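Local structure of galactitol 1-phosphate 5-dehydrogenase (Escherichia coli, 4UEJ) at residues A271-G274 with K275-R278; S303-L306 with T307-K310. The protein catalyses the zinc-dependent, NAD-linked oxidation of galactitol 1-phosphate to D-tagatose 6-phosphate in the galactitol pathway of Escherichia coli. All blocks are in the same frame, centred on the assembly; numbering follows the deposited sequence.

Interaction 1 of 2, residues A271-G274 with K275-R278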
ATOM      1  N   ALA A 271     -13.068  -6.188   7.446  1.00 15.75           N
ATOM      2  CA  ALA A 271     -12.604  -7.469   6.944  1.00 18.98           C
ATOM      3  C   ALA A 271     -11.659  -7.268   5.765  1.00 18.04           C
ATOM      4  O   ALA A 271     -10.554  -7.812   5.755  1.00 15.96           O
ATOM      5  CB  ALA A 271     -13.782  -8.344   6.541  1.00 20.38           C
ATOM      6  N   THR A 272     -12.090  -6.483   4.780  1.00 17.89           N
ATOM      7  CA  THR A 272     -11.269  -6.244   3.596  1.00 17.21           C
ATOM      8  C   THR A 272     -10.005  -5.487   3.968  1.00 15.06           C
ATOM      9  O   THR A 272      -8.917  -5.834   3.513  1.00 13.07           O
ATOM     10  CB  THR A 272     -12.032  -5.453   2.508  1.00 17.52           C
ATOM     11  OG1 THR A 272     -13.203  -6.179   2.117  1.00 20.17           O
ATOM     12  CG2 THR A 272     -11.144  -5.218   1.288  1.00 17.22           C
ATOM     13  N   PHE A 273     -10.144  -4.455   4.800  1.00 15.07           N
ATOM     14  CA  PHE A 273      -8.967  -3.721   5.248  1.00 15.37           C
ATOM     15  C   PHE A 273      -8.002  -4.675   5.945  1.00 13.58           C
ATOM     16  O   PHE A 273      -6.798  -4.633   5.712  1.00 13.78           O
ATOM     17  CB  PHE A 273      -9.337  -2.578   6.194  1.00 15.72           C
ATOM     18  CG  PHE A 273      -8.140  -1.884   6.783  1.00 16.61           C
ATOM     19  CD1 PHE A 273      -7.515  -0.861   6.097  1.00 20.80           C
ATOM     20  CD2 PHE A 273      -7.633  -2.267   8.021  1.00 20.84           C
ATOM     21  CE1 PHE A 273      -6.411  -0.219   6.642  1.00 13.01           C
ATOM     22  CE2 PHE A 273      -6.525  -1.639   8.560  1.00 17.06           C
ATOM     23  CZ  PHE A 273      -5.916  -0.616   7.868  1.00 13.37           C
ATOM     24  N   GLY A 274      -8.553  -5.535   6.790  1.00 13.09           N
ATOM     25  CA  GLY A 274      -7.776  -6.511   7.530  1.00 14.65           C
ATOM     26  C   GLY A 274      -6.958  -7.434   6.644  1.00 15.67           C
ATOM     27  O   GLY A 274      -5.883  -7.879   7.036  1.00 14.40           O
ATOM     28  N   LYS A 275      -7.465  -7.722   5.448  1.00 15.16           N
ATOM     29  CA  LYS A 275      -6.747  -8.581   4.517  1.00 13.11           C
ATOM     30  C   LYS A 275      -5.489  -7.908   4.002  1.00 11.70           C
ATOM     31  O   LYS A 275      -4.520  -8.588   3.672  1.00 12.66           O
ATOM     32  CB  LYS A 275      -7.643  -8.989   3.343  1.00 11.27           C
ATOM     33  CG  LYS A 275      -8.738  -9.951   3.762  1.00 12.23           C
ATOM     34  CD  LYS A 275      -9.535 -10.477   2.567  1.00 12.58           C
ATOM     35  CE  LYS A 275     -10.540 -11.522   3.039  1.00 15.75           C
ATOM     36  NZ  LYS A 275     -11.233 -12.237   1.906  1.00 19.67           N
ATOM     37  N   ILE A 276      -5.489  -6.578   3.914  1.00  9.93           N
ATOM     38  CA  ILE A 276      -4.254  -5.905   3.521  1.00  9.61           C
ATOM     39  C   ILE A 276      -3.159  -6.257   4.519  1.00 11.17           C
ATOM     40  O   ILE A 276      -2.025  -6.552   4.133  1.00 11.37           O
ATOM     41  CB  ILE A 276      -4.419  -4.379   3.456  1.00  9.79           C
ATOM     42  CG1 ILE A 276      -5.478  -4.011   2.430  1.00 12.11           C
ATOM     43  CG2 ILE A 276      -3.081  -3.712   3.172  1.00 13.57           C
ATOM     44  CD1 ILE A 276      -5.853  -2.551   2.457  1.00 13.38           C
ATOM     45  N   LEU A 277      -3.510  -6.230   5.808  1.00  9.66           N
ATOM     46  CA  LEU A 277      -2.575  -6.622   6.858  1.00 10.11           C
ATOM     47  C   LEU A 277      -2.298  -8.119   6.843  1.00  9.91           C
ATOM     48  O   LEU A 277      -1.146  -8.539   6.773  1.00  9.91           O
ATOM     49  CB  LEU A 277      -3.098  -6.215   8.242  1.00 10.24           C
ATOM     50  CG  LEU A 277      -2.895  -4.734   8.586  1.00 13.25           C
ATOM     51  CD1 LEU A 277      -3.833  -3.854   7.786  1.00 15.38           C
ATOM     52  CD2 LEU A 277      -3.087  -4.513  10.087  1.00 15.46           C
ATOM     53  N   ARG A 278      -3.357  -8.915   6.895  1.00 10.53           N
ATOM     54  CA  ARG A 278      -3.199 -10.361   7.034  1.00 11.05           C
ATOM     55  C   ARG A 278      -2.438 -11.012   5.885  1.00 16.70           C
ATOM     56  O   ARG A 278      -1.671 -11.950   6.108  1.00 15.27           O
ATOM     57  CB  ARG A 278      -4.559 -11.018   7.197  1.00 14.08           C
ATOM     58  CG  ARG A 278      -5.160 -10.807   8.580  1.00 21.31           C
ATOM     59  CD  ARG A 278      -6.510 -11.496   8.659  1.00 31.43           C
ATOM     60  NE  ARG A 278      -6.922 -11.727  10.039  1.00 39.98           N
ATOM     61  CZ  ARG A 278      -7.550 -10.826  10.776  1.00 45.18           C
ATOM     62  NH1 ARG A 278      -7.825  -9.639  10.260  1.00 45.20           N
ATOM     63  NH2 ARG A 278      -7.899 -11.110  12.026  1.00 46.17           N
TER

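Interaction 2 of 2, residues S303-L306 with T307-K310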
ATOM      1  N   SER A 303       9.226   2.675 -26.500  1.00 11.43           N
ATOM      2  CA  SER A 303       9.666   2.802 -27.869  1.00 12.34           C
ATOM      3  C   SER A 303      10.278   1.487 -28.350  1.00 13.67           C
ATOM      4  O   SER A 303       9.986   1.016 -29.446  1.00 12.93           O
ATOM      5  CB  SER A 303      10.667   3.943 -28.005  1.00 15.05           C
ATOM      6  OG  SER A 303      11.016   4.097 -29.373  1.00 19.90           O
ATOM      7  N   ARG A 304      11.112   0.882 -27.517  1.00 12.19           N
ATOM      8  CA  ARG A 304      11.796  -0.338 -27.922  1.00 13.89           C
ATOM      9  C   ARG A 304      10.848  -1.507 -28.103  1.00 14.04           C
ATOM     10  O   ARG A 304      10.955  -2.234 -29.089  1.00 12.85           O
ATOM     11  CB  ARG A 304      12.877  -0.684 -26.911  1.00 12.39           C
ATOM     12  CG  ARG A 304      14.003   0.324 -26.941  1.00 13.28           C
ATOM     13  CD  ARG A 304      14.935   0.144 -25.753  1.00 18.08           C
ATOM     14  NE  ARG A 304      16.058   1.069 -25.843  1.00 18.53           N
ATOM     15  CZ  ARG A 304      17.109   1.051 -25.031  1.00 20.65           C
ATOM     16  NH1 ARG A 304      17.185   0.149 -24.061  1.00 22.97           N
ATOM     17  NH2 ARG A 304      18.084   1.928 -25.202  1.00 19.22           N
ATOM     18  N   LEU A 305       9.919  -1.684 -27.169  1.00 11.11           N
ATOM     19  CA  LEU A 305       8.942  -2.768 -27.272  1.00 10.81           C
ATOM     20  C   LEU A 305       8.127  -2.622 -28.556  1.00 12.17           C
ATOM     21  O   LEU A 305       7.818  -3.611 -29.222  1.00 12.89           O
ATOM     22  CB  LEU A 305       8.021  -2.785 -26.054  1.00 10.03           C
ATOM     23  CG  LEU A 305       8.720  -3.211 -24.760  1.00 11.56           C
ATOM     24  CD1 LEU A 305       7.757  -3.085 -23.596  1.00 15.80           C
ATOM     25  CD2 LEU A 305       9.244  -4.635 -24.872  1.00 12.22           C
ATOM     26  N   LEU A 306       7.773  -1.388 -28.893  1.00 11.54           N
ATOM     27  CA  LEU A 306       7.050  -1.139 -30.138  1.00 12.43           C
ATOM     28  C   LEU A 306       7.894  -1.515 -31.346  1.00 18.03           C
ATOM     29  O   LEU A 306       7.430  -2.191 -32.266  1.00 16.11           O
ATOM     30  CB  LEU A 306       6.633   0.334 -30.225  1.00 15.49           C
ATOM     31  CG  LEU A 306       5.392   0.738 -29.425  1.00 17.02           C
ATOM     32  CD1 LEU A 306       5.277   2.268 -29.297  1.00 16.50           C
ATOM     33  CD2 LEU A 306       4.147   0.177 -30.082  1.00 17.77           C
ATOM     34  N   THR A 307       9.146  -1.088 -31.351  1.00 13.61           N
ATOM     35  CA  THR A 307       9.974  -1.339 -32.518  1.00 14.82           C
ATOM     36  C   THR A 307      10.248  -2.823 -32.665  1.00 18.62           C
ATOM     37  O   THR A 307      10.402  -3.317 -33.772  1.00 18.88           O
ATOM     38  CB  THR A 307      11.297  -0.574 -32.452  1.00 23.52           C
ATOM     39  OG1 THR A 307      12.068  -1.036 -31.336  1.00 38.16           O
ATOM     40  CG2 THR A 307      11.020   0.883 -32.287  1.00 15.48           C
ATOM     41  N   GLU A 308      10.280  -3.534 -31.544  1.00 17.69           N
ATOM     42  CA  GLU A 308      10.549  -4.969 -31.557  1.00 14.19           C
ATOM     43  C   GLU A 308       9.312  -5.789 -31.864  1.00 15.45           C
ATOM     44  O   GLU A 308       9.369  -7.009 -31.834  1.00 16.60           O
ATOM     45  CB  GLU A 308      11.129  -5.410 -30.214  1.00 14.32           C
ATOM     46  CG  GLU A 308      12.498  -4.843 -29.989  1.00 16.61           C
ATOM     47  CD  GLU A 308      12.999  -5.047 -28.588  1.00 22.60           C
ATOM     48  OE1 GLU A 308      12.402  -5.827 -27.812  1.00 25.80           O
ATOM     49  OE2 GLU A 308      14.007  -4.410 -28.273  1.00 19.24           O
ATOM     50  N   ARG A 309       8.193  -5.119 -32.133  1.00 15.25           N
ATOM     51  CA  ARG A 309       6.953  -5.804 -32.489  1.00 17.45           C
ATOM     52  C   ARG A 309       6.395  -6.623 -31.339  1.00 16.56           C
ATOM     53  O   ARG A 309       5.727  -7.626 -31.559  1.00 19.47           O
ATOM     54  CB  ARG A 309       7.174  -6.731 -33.698  1.00 20.43           C
ATOM     55  CG  ARG A 309       7.741  -6.073 -34.918  1.00 29.66           C
ATOM     56  CD  ARG A 309       7.076  -4.760 -35.206  1.00 39.95           C
ATOM     57  NE  ARG A 309       7.327  -4.331 -36.582  1.00 51.72           N
ATOM     58  CZ  ARG A 309       7.417  -3.059 -36.958  1.00 57.69           C
ATOM     59  NH1 ARG A 309       7.287  -2.089 -36.060  1.00 56.28           N
ATOM     60  NH2 ARG A 309       7.640  -2.757 -38.230  1.00 56.35           N
ATOM     61  N   LYS A 310       6.671  -6.207 -30.111  1.00 14.61           N
ATOM     62  CA  LYS A 310       6.182  -6.937 -28.949  1.00 14.37           C
ATOM     63  C   LYS A 310       4.822  -6.412 -28.514  1.00 13.96           C
ATOM     64  O   LYS A 310       4.148  -7.012 -27.680  1.00 17.15           O
ATOM     65  CB  LYS A 310       7.170  -6.836 -27.786  1.00 21.87           C
ATOM     66  CG  LYS A 310       8.616  -7.072 -28.151  1.00 31.58           C
ATOM     67  CD  LYS A 310       8.941  -8.539 -28.268  1.00 39.02           C
ATOM     68  CE  LYS A 310       9.914  -8.969 -27.164  1.00 40.22           C
ATOM     69  NZ  LYS A 310      11.263  -8.328 -27.259  1.00 36.69           N
TER

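Interaction 1 of 2, residues A271-G274 with K275-R278
Phe273 and Leu277, one turn apart on helix 270-278 of the zinc-binding dehydrogenase region, make the close apolar contact of this short helix. Leu277 CD1 lies 3.6 Å from Phe273 CE2, approaching the ring at a slant. Phe273 brings its ring along the helix to this methyl because chi1 (174°) carries CG away from the backbone N; Ile276 CD1 stands more loosely by the same ring, 4.3 Å from CD1 of Phe273. The second subunit of the dimer closes over this side: its Leu262 packs on Phe273, its Leu258 on Ile276 and its Val259 on Leu277. Against helix 240-249, Thr272, Lys275 and Ile276 pack on Val247, and Glu248 adds a salt bridge with Lys275 NZ and a hydrogen bond with Thr272 OG1. Ala271 and Arg278 are on the more exposed side, although Arg278 still packs on Trp287 of the second subunit. Lys275 N is shared weakly between Ala271 O and Thr272 O, whereas Arg278 N bonds to Gly274 O at 2.7 Å, with an N-H...O angle of 170°. Beside that bond the extended Arg278 chain turns its guanidinium edge toward Gly274, with NH1 4.2 Å from Gly274 CA.

Interaction 2 of 2, residues S303-L306 with T307-K310
Thr307 and Arg304 meet where helix 297-307 ends, and the chain leaves that helix through a Schellman motif. Backbone hydrogen bonds come first. Thr307 N and Glu308 N donate to Ser303 O and Arg304 O in the ordinary helical manner; then Arg309, with positive phi (66°), turns the chain so that Lys310 N reaches back to Leu305 O at 3.0 Å, nearly along the C=O axis, while Arg309 N meets Leu306 O from well above the carbonyl plane. One side-chain hydroxyl joins them: a chi1 of 64° sets Thr307 OG1 between its own backbone N and carbonyl carbon, from where it donates to Arg304 O over 2.8 Å. Among charged groups, Lys310 folds its chain back to form a salt bridge from NZ to Glu308 OE1, also 2.8 Å long. Apolar packing is slight across the turn, Lys310 CG lying 4.1 Å from Leu305 CD2 with the two side chains nearly perpendicular; Leu305 also packs on Cys179 and Ala182 of helix 171-182, and Leu306 on Ile143 and Ile146 of helix 143-155. The doubly bonded Arg304 O and the two bonds back into the last turn thus satisfy carbonyls left over at the helix end, while the Glu308–Lys310 bridge lies on the exposed side.

Interactions 1 and 2 follow each other along one chain, yet their centres are 39 Å apart and their nearest atoms about 29 Å, so neither touches the other. Their settings differ accordingly. Interaction 1, its centre about 29 Å from the chain centre, faces the second subunit; interaction 2, about 17 Å from it, is touched by no other chain of the assembly. In interaction 2 the Leu306 side chain is about 10 Å from that of Glu144, probably a ligand of the catalytic zinc. Interaction 1 lies away from the zinc ligands, although the Phe273 side chain is about 12 Å from a bound zinc ion. The comparison sets one local helical contact at the dimer interface beside another at the end of a helix.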